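Local coordinates for protein alpha-1,4-endofucoidanase (Mariniflexile fucanivorans, PDB 6DLH) that hydrolyses alpha-1,4 linkages within fucoidan, a sulfated algal polysaccharide, as a retaining endo-acting enzyme of glycoside hydrolase family 107, at residues G528-F533 and F605-G610; F522-D527 and D560-V565. One frame throughout, in Å; residues are numbered along the deposited sequence.

Interaction 1 of 2, residues G528-F533 and F605-G610; sequences GTPVWF and FNVSDG. With CA (calcium ion), chain G.
W532 and V607 make the tight end of this contact. The V607 methyl CG1 lies over one face of the indole, 3.7 Å from the centroid of the five-membered ring and 28° off its normal, a CH-pi contact. It is displaced toward the rim, with W532 NE1 3.3 Å from V607 CG1. CG1 stands between the backbone N and the carbonyl carbon of V607 (chi1 60°), and this sends it to the ring. The six-membered part of the indole meets F605 instead, W532 CZ2 lying 3.5 Å from F605 CB. The buried W532 NE1 donates to the backbone O of S614, on strand 613-623. An alanine in place of W532 would probably open a gap beside V607 CG1 and F605 CB and leave the S614 carbonyl without this donor.

The two segments run roughly antiparallel but belong to different sheets. Strand 531-532 pairs with 558-559, and strand 599-608 lies inside a four-stranded mixed sheet. The contact joins these two sheets, consistent with the beta sandwich of an Ig-like domain. P530 extends the packing, its CG 3.4 Å from V607 O.

Beyond P530 the contact becomes polar and more open. G528 and D609 are partly exposed, and a calcium ion joins them. G528 O binds it at 2.4 Å, and D609 OD2 binds it at 2.3 Å. Water 1 adds a solvent ligand, its O 2.6 Å from the calcium ion. The other carboxylate oxygen, D609 OD1, accepts from the backbone N atoms of I611 and L612, which probably limits rotation of the group. G528 has phi 98°, where a CB would press on the carbonyl O of the preceding residue.

Interaction 2 of 2, residues F522-D527 and D560-V565; sequences FTNPGD and DFEGDV. With CA (calcium ion), chain G.
N524 OD1 takes two hydrogen bonds, from G526 N at 2.9 Å and from water 3. The first closes an Asx turn, and its donor sits above the carbonyl plane of the amide. Water 3 also donates to E562 OE2, but both its bonds are unusually short and so uncertain in detail. Water 2 donates to E562 OE2 and weakly accepts from N524 ND2. Two waters thus bridge the exposed amide to the glutamate, one of them weakly.

Away from the waters, N524 packs on F561. Its CB stands over the ring centre, 3.5 Å from the centroid and 2° off the normal, a CH-pi contact. CG is anti to the backbone N (chi1 -170°), and the amide lies stacked over the CB-CG end of F561, its plane 4° from the ring plane. N524 CG is 3.5 Å from F561 CG. At the far end of the ring, F522 CB comes 3.8 Å from F561 CZ.

F561 is the second residue of a type I turn, D560 to G563. The turn and D564 after it supply three carboxylate ligands of a calcium site, D560 OD2, E562 OE1 and D564 OD2. G528 O, D609 OD2 and water 1 complete it. The chain of E562 is bent at chi2, and its carboxylate is divided between calcium through OE1 and water through OE2. D560 OD1 receives E562 N at 2.9 Å and D564 N at 3.2 Å, from opposite faces of its plane. This ties the carboxylate to the turn that D560 begins and to the residue after it.

Y559 and H518 add further aromatic contacts to F561. Segment 522-527 leads from strand 505-513 to strand 531-532, where F522 and P525 touch V531, while 560-565 joins strand 558-559 to strand 567-572.

In the fold
The two interactions share one calcium ion and water 1, and their centres are 8 Å apart. Interaction 1 gives two ligands, G528 O and D609 OD2; interaction 2 gives the three carboxylates of 560-565. The ion draws like charges together: D609 OD2 is 3.1 Å from D560 OD2 and 3.2 Å from D564 OD2. Their repulsion is probably offset by the metal. The segments alternate along the chain, so the site ties the residues leading into strand 531-532 to the loops after strands 558-559 and 599-608. G634, D666, E668, D670 and D715 bind another calcium ion, probably an equivalent site. The contact centres lie about 29 and 30 Å from the centre of the chain.

Interaction 1 of 2, residues G528-F533 and F605-G610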
ATOM      1  N   GLY A 528      10.395  28.392  17.503  1.00 45.24           N
ATOM      2  CA  GLY A 528       9.276  27.471  17.364  1.00 43.81           C
ATOM      3  C   GLY A 528       8.570  27.556  16.008  1.00 41.30           C
ATOM      4  O   GLY A 528       7.629  26.805  15.762  1.00 40.95           O
ATOM      5  N   THR A 529       9.031  28.457  15.131  1.00 40.30           N
ATOM      6  CA  THR A 529       8.419  28.657  13.824  1.00 39.69           C
ATOM      7  C   THR A 529       8.629  27.406  12.969  1.00 41.28           C
ATOM      8  O   THR A 529       9.742  26.877  12.898  1.00 39.88           O
ATOM      9  CB  THR A 529       8.978  29.911  13.131  1.00 38.57           C
ATOM     10  OG1 THR A 529       8.930  31.021  14.028  1.00 38.26           O
ATOM     11  CG2 THR A 529       8.262  30.269  11.846  1.00 37.39           C
ATOM     12  N   PRO A 530       7.569  26.872  12.313  1.00 40.67           N
ATOM     13  CA  PRO A 530       7.740  25.781  11.353  1.00 40.28           C
ATOM     14  C   PRO A 530       8.309  26.379  10.068  1.00 40.08           C
ATOM     15  O   PRO A 530       7.935  27.489   9.701  1.00 38.12           O
ATOM     16  CB  PRO A 530       6.310  25.256  11.172  1.00 39.55           C
ATOM     17  CG  PRO A 530       5.442  26.476  11.401  1.00 40.94           C
ATOM     18  CD  PRO A 530       6.162  27.273  12.473  1.00 40.41           C
ATOM     19  N   VAL A 531       9.215  25.637   9.411  1.00 40.19           N
ATOM     20  CA  VAL A 531      10.046  26.171   8.338  1.00 41.23           C
ATOM     21  C   VAL A 531       9.958  25.291   7.091  1.00 41.92           C
ATOM     22  O   VAL A 531       9.852  24.072   7.192  1.00 42.03           O
ATOM     23  CB  VAL A 531      11.514  26.330   8.787  1.00 40.41           C
ATOM     24  CG1 VAL A 531      11.715  27.511   9.722  1.00 38.02           C
ATOM     25  CG2 VAL A 531      12.075  25.052   9.392  1.00 39.87           C
ATOM     26  N   TRP A 532      10.043  25.928   5.916  1.00 42.72           N
ATOM     27  CA  TRP A 532      10.190  25.233   4.645  1.00 44.21           C
ATOM     28  C   TRP A 532      11.661  24.888   4.392  1.00 45.01           C
ATOM     29  O   TRP A 532      12.552  25.456   5.018  1.00 45.46           O
ATOM     30  CB  TRP A 532       9.624  26.082   3.503  1.00 43.85           C
ATOM     31  CG  TRP A 532       8.143  26.299   3.548  1.00 43.20           C
ATOM     32  CD1 TRP A 532       7.484  27.357   4.105  1.00 44.96           C
ATOM     33  CD2 TRP A 532       7.128  25.457   2.973  1.00 43.97           C
ATOM     34  NE1 TRP A 532       6.133  27.229   3.927  1.00 44.06           N
ATOM     35  CE2 TRP A 532       5.882  26.070   3.240  1.00 44.69           C
ATOM     36  CE3 TRP A 532       7.146  24.240   2.279  1.00 42.06           C
ATOM     37  CZ2 TRP A 532       4.672  25.510   2.831  1.00 42.80           C
ATOM     38  CZ3 TRP A 532       5.949  23.689   1.875  1.00 41.57           C
ATOM     39  CH2 TRP A 532       4.733  24.318   2.144  1.00 42.60           C
ATOM     40  N   PHE A 533      11.902  23.947   3.466  1.00 44.66           N
ATOM     41  CA  PHE A 533      13.248  23.495   3.142  1.00 44.13           C
ATOM     42  C   PHE A 533      14.035  24.614   2.454  1.00 42.54           C
ATOM     43  O   PHE A 533      15.178  24.880   2.818  1.00 38.68           O
ATOM     44  CB  PHE A 533      13.220  22.199   2.322  1.00 44.82           C
ATOM     45  CG  PHE A 533      14.559  21.781   1.763  1.00 45.22           C
ATOM     46  CD1 PHE A 533      15.507  21.166   2.571  1.00 44.43           C
ATOM     47  CD2 PHE A 533      14.879  22.025   0.434  1.00 44.46           C
ATOM     48  CE1 PHE A 533      16.744  20.801   2.057  1.00 47.43           C
ATOM     49  CE2 PHE A 533      16.118  21.664  -0.078  1.00 43.80           C
ATOM     50  CZ  PHE A 533      17.049  21.052   0.733  1.00 45.05           C
ATOM     51  N   PHE A 605       2.916  29.251  -0.333  1.00 40.40           N
ATOM     52  CA  PHE A 605       2.466  28.203   0.568  1.00 42.09           C
ATOM     53  C   PHE A 605       2.821  28.546   2.016  1.00 42.49           C
ATOM     54  O   PHE A 605       3.965  28.883   2.329  1.00 45.63           O
ATOM     55  CB  PHE A 605       2.953  26.829   0.091  1.00 41.39           C
ATOM     56  CG  PHE A 605       2.105  26.226  -1.002  1.00 42.97           C
ATOM     57  CD1 PHE A 605       2.300  26.572  -2.335  1.00 42.35           C
ATOM     58  CD2 PHE A 605       1.091  25.324  -0.701  1.00 43.46           C
ATOM     59  CE1 PHE A 605       1.509  26.030  -3.338  1.00 41.55           C
ATOM     60  CE2 PHE A 605       0.301  24.780  -1.706  1.00 43.58           C
ATOM     61  CZ  PHE A 605       0.506  25.141  -3.022  1.00 42.90           C
ATOM     62  N   ASN A 606       1.818  28.470   2.896  1.00 41.25           N
ATOM     63  CA  ASN A 606       2.025  28.690   4.319  1.00 40.92           C
ATOM     64  C   ASN A 606       2.096  27.343   5.032  1.00 39.78           C
ATOM     65  O   ASN A 606       1.301  26.455   4.745  1.00 42.62           O
ATOM     66  CB  ASN A 606       0.935  29.576   4.933  1.00 39.75           C
ATOM     67  CG  ASN A 606       1.181  29.878   6.397  1.00 43.46           C
ATOM     68  OD1 ASN A 606       1.939  30.788   6.736  1.00 45.10           O
ATOM     69  ND2 ASN A 606       0.550  29.116   7.277  1.00 43.32           N
ATOM     70  N   VAL A 607       3.051  27.207   5.958  1.00 38.78           N
ATOM     71  CA  VAL A 607       3.083  26.102   6.900  1.00 39.79           C
ATOM     72  C   VAL A 607       2.947  26.685   8.305  1.00 42.63           C
ATOM     73  O   VAL A 607       3.711  27.574   8.675  1.00 44.59           O
ATOM     74  CB  VAL A 607       4.356  25.241   6.747  1.00 39.50           C
ATOM     75  CG1 VAL A 607       5.630  26.039   6.986  1.00 38.13           C
ATOM     76  CG2 VAL A 607       4.326  24.004   7.636  1.00 37.01           C
ATOM     77  N   SER A 608       1.976  26.171   9.077  1.00 39.53           N
ATOM     78  CA  SER A 608       1.663  26.711  10.392  1.00 37.43           C
ATOM     79  C   SER A 608       1.643  25.599  11.439  1.00 37.03           C
ATOM     80  O   SER A 608       1.376  24.446  11.106  1.00 40.36           O
ATOM     81  CB  SER A 608       0.353  27.453  10.354  1.00 37.77           C
ATOM     82  OG  SER A 608      -0.157  27.615  11.669  1.00 41.47           O
ATOM     83  N   ASP A 609       1.925  25.949  12.701  1.00 33.20           N
ATOM     84  CA  ASP A 609       1.751  25.010  13.800  1.00 34.40           C
ATOM     85  C   ASP A 609       0.577  25.445  14.679  1.00 35.62           C
ATOM     86  O   ASP A 609       0.429  24.970  15.809  1.00 37.47           O
ATOM     87  CB  ASP A 609       3.051  24.748  14.577  1.00 33.46           C
ATOM     88  CG  ASP A 609       3.589  25.932  15.369  1.00 34.85           C
ATOM     89  OD1 ASP A 609       2.825  26.918  15.553  1.00 32.47           O
ATOM     90  OD2 ASP A 609       4.782  25.862  15.798  1.00 31.41           O
ATOM     91  N   GLY A 610      -0.245  26.358  14.158  1.00 32.15           N
ATOM     92  CA  GLY A 610      -1.326  26.923  14.946  1.00 36.69           C
ATOM     93  C   GLY A 610      -0.949  28.196  15.710  1.00 38.64           C
ATOM     94  O   GLY A 610      -1.837  28.924  16.140  1.00 39.80           O
TER
HETATM   95 CA    CA G 806       6.673  24.808  16.612  1.00 42.08          CA
HETATM   96  O   HOH W   1       6.101  26.468  18.497  1.00 23.39           O

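Interaction 2 of 2, residues F522-D527 and D560-V565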
ATOM      1  N   PHE A 522      17.705  21.303   7.582  1.00 50.40           N
ATOM      2  CA  PHE A 522      16.824  22.266   8.226  1.00 50.11           C
ATOM      3  C   PHE A 522      17.559  22.995   9.346  1.00 51.25           C
ATOM      4  O   PHE A 522      18.292  22.384  10.128  1.00 49.29           O
ATOM      5  CB  PHE A 522      15.560  21.581   8.756  1.00 47.04           C
ATOM      6  CG  PHE A 522      14.591  21.142   7.689  1.00 45.27           C
ATOM      7  CD1 PHE A 522      13.728  22.052   7.094  1.00 43.90           C
ATOM      8  CD2 PHE A 522      14.543  19.818   7.276  1.00 44.71           C
ATOM      9  CE1 PHE A 522      12.838  21.649   6.111  1.00 43.04           C
ATOM     10  CE2 PHE A 522      13.649  19.414   6.294  1.00 45.10           C
ATOM     11  CZ  PHE A 522      12.798  20.331   5.712  1.00 44.23           C
ATOM     12  N   THR A 523      17.312  24.307   9.421  1.00 49.16           N
ATOM     13  CA  THR A 523      17.895  25.173  10.432  1.00 48.55           C
ATOM     14  C   THR A 523      16.797  25.570  11.414  1.00 45.10           C
ATOM     15  O   THR A 523      15.814  26.184  11.017  1.00 45.41           O
ATOM     16  CB  THR A 523      18.552  26.394   9.767  1.00 51.29           C
ATOM     17  OG1 THR A 523      19.645  25.921   8.977  1.00 51.15           O
ATOM     18  CG2 THR A 523      19.034  27.444  10.747  1.00 47.96           C
ATOM     19  N   ASN A 524      16.982  25.200  12.687  1.00 44.65           N
ATOM     20  CA  ASN A 524      16.075  25.572  13.762  1.00 43.91           C
ATOM     21  C   ASN A 524      16.103  27.090  13.934  1.00 46.26           C
ATOM     22  O   ASN A 524      17.154  27.660  14.217  1.00 49.07           O
ATOM     23  CB  ASN A 524      16.423  24.834  15.060  1.00 42.97           C
ATOM     24  CG  ASN A 524      15.392  24.984  16.163  1.00 42.18           C
ATOM     25  OD1 ASN A 524      14.486  25.807  16.079  1.00 40.69           O
ATOM     26  ND2 ASN A 524      15.534  24.204  17.221  1.00 43.53           N
ATOM     27  N   PRO A 525      14.963  27.800  13.756  1.00 46.09           N
ATOM     28  CA  PRO A 525      14.926  29.248  13.978  1.00 45.85           C
ATOM     29  C   PRO A 525      14.925  29.636  15.459  1.00 48.46           C
ATOM     30  O   PRO A 525      15.009  30.815  15.797  1.00 48.20           O
ATOM     31  CB  PRO A 525      13.637  29.689  13.268  1.00 45.47           C
ATOM     32  CG  PRO A 525      12.745  28.457  13.293  1.00 47.19           C
ATOM     33  CD  PRO A 525      13.671  27.256  13.305  1.00 44.05           C
ATOM     34  N   GLY A 526      14.821  28.631  16.337  1.00 48.65           N
ATOM     35  CA  GLY A 526      14.978  28.819  17.771  1.00 46.73           C
ATOM     36  C   GLY A 526      13.738  29.399  18.455  1.00 45.88           C
ATOM     37  O   GLY A 526      13.720  29.514  19.678  1.00 46.70           O
ATOM     38  N   ASP A 527      12.706  29.756  17.678  1.00 41.82           N
ATOM     39  CA  ASP A 527      11.547  30.427  18.250  1.00 42.69           C
ATOM     40  C   ASP A 527      10.277  29.572  18.126  1.00 43.53           C
ATOM     41  O   ASP A 527       9.208  29.987  18.569  1.00 42.70           O
ATOM     42  CB  ASP A 527      11.384  31.837  17.673  1.00 41.57           C
ATOM     43  CG  ASP A 527      10.991  31.845  16.208  1.00 41.86           C
ATOM     44  OD1 ASP A 527      11.017  30.763  15.588  1.00 43.28           O
ATOM     45  OD2 ASP A 527      10.646  32.926  15.703  1.00 41.74           O
ATOM     46  N   ASP A 560       9.136  21.039  11.730  1.00 37.10           N
ATOM     47  CA  ASP A 560       8.870  21.744  12.974  1.00 37.68           C
ATOM     48  C   ASP A 560       9.702  21.120  14.090  1.00 38.85           C
ATOM     49  O   ASP A 560       9.619  19.915  14.341  1.00 38.56           O
ATOM     50  CB  ASP A 560       7.378  21.735  13.324  1.00 36.39           C
ATOM     51  CG  ASP A 560       7.049  22.558  14.560  1.00 37.52           C
ATOM     52  OD1 ASP A 560       7.383  22.110  15.693  1.00 39.82           O
ATOM     53  OD2 ASP A 560       6.482  23.646  14.392  1.00 35.96           O
ATOM     54  N   PHE A 561      10.476  21.959  14.785  1.00 38.74           N
ATOM     55  CA  PHE A 561      11.514  21.439  15.665  1.00 40.07           C
ATOM     56  C   PHE A 561      10.940  21.008  17.009  1.00 39.84           C
ATOM     57  O   PHE A 561      11.658  20.412  17.808  1.00 42.08           O
ATOM     58  CB  PHE A 561      12.685  22.417  15.795  1.00 39.29           C
ATOM     59  CG  PHE A 561      13.662  22.326  14.652  1.00 38.20           C
ATOM     60  CD1 PHE A 561      13.475  23.073  13.498  1.00 37.37           C
ATOM     61  CD2 PHE A 561      14.753  21.470  14.720  1.00 39.37           C
ATOM     62  CE1 PHE A 561      14.365  22.971  12.439  1.00 35.77           C
ATOM     63  CE2 PHE A 561      15.646  21.372  13.662  1.00 37.18           C
ATOM     64  CZ  PHE A 561      15.446  22.122  12.522  1.00 36.12           C
ATOM     65  N   GLU A 562       9.653  21.295  17.244  1.00 42.06           N
ATOM     66  CA  GLU A 562       9.002  20.871  18.478  1.00 43.00           C
ATOM     67  C   GLU A 562       8.025  19.734  18.183  1.00 44.10           C
ATOM     68  O   GLU A 562       7.333  19.269  19.085  1.00 41.55           O
ATOM     69  CB  GLU A 562       8.292  22.035  19.176  1.00 41.49           C
ATOM     70  CG  GLU A 562       9.215  23.187  19.543  1.00 41.45           C
ATOM     71  CD  GLU A 562       9.635  24.053  18.368  1.00 40.97           C
ATOM     72  OE1 GLU A 562       8.762  24.383  17.528  1.00 35.48           O
ATOM     73  OE2 GLU A 562      10.838  24.393  18.294  1.00 44.08           O
ATOM     74  N   GLY A 563       7.979  19.312  16.912  1.00 42.05           N
ATOM     75  CA  GLY A 563       7.133  18.217  16.469  1.00 42.97           C
ATOM     76  C   GLY A 563       5.646  18.550  16.574  1.00 42.91           C
ATOM     77  O   GLY A 563       4.829  17.650  16.750  1.00 41.29           O
ATOM     78  N   ASP A 564       5.314  19.844  16.473  1.00 44.55           N
ATOM     79  CA  ASP A 564       3.934  20.309  16.475  1.00 45.97           C
ATOM     80  C   ASP A 564       3.248  19.862  15.186  1.00 46.96           C
ATOM     81  O   ASP A 564       3.887  19.798  14.139  1.00 44.78           O
ATOM     82  CB  ASP A 564       3.844  21.832  16.632  1.00 45.56           C
ATOM     83  CG  ASP A 564       4.430  22.368  17.930  1.00 46.83           C
ATOM     84  OD1 ASP A 564       4.313  21.681  18.962  1.00 49.77           O
ATOM     85  OD2 ASP A 564       5.006  23.468  17.899  1.00 47.59           O
ATOM     86  N   VAL A 565       1.946  19.558  15.290  1.00 49.13           N
ATOM     87  CA  VAL A 565       1.094  19.228  14.156  1.00 50.23           C
ATOM     88  C   VAL A 565       1.001  20.448  13.240  1.00 47.41           C
ATOM     89  O   VAL A 565       0.811  21.566  13.718  1.00 49.44           O
ATOM     90  CB  VAL A 565      -0.298  18.723  14.610  1.00 53.10           C
ATOM     91  CG1 VAL A 565      -0.989  19.664  15.589  1.00 47.93           C
ATOM     92  CG2 VAL A 565      -1.216  18.405  13.436  1.00 53.17           C
TER
HETATM   93 CA    CA G 806       6.673  24.808  16.612  1.00 42.08          CA
HETATM   94  O   HOH W   2      13.044  24.224  19.616  1.00 42.06           O
HETATM   95  O   HOH W   3      12.127  25.985  16.913  1.00 47.30           O
HETATM   96  O   HOH W   1       6.101  26.468  18.497  1.00 23.39           O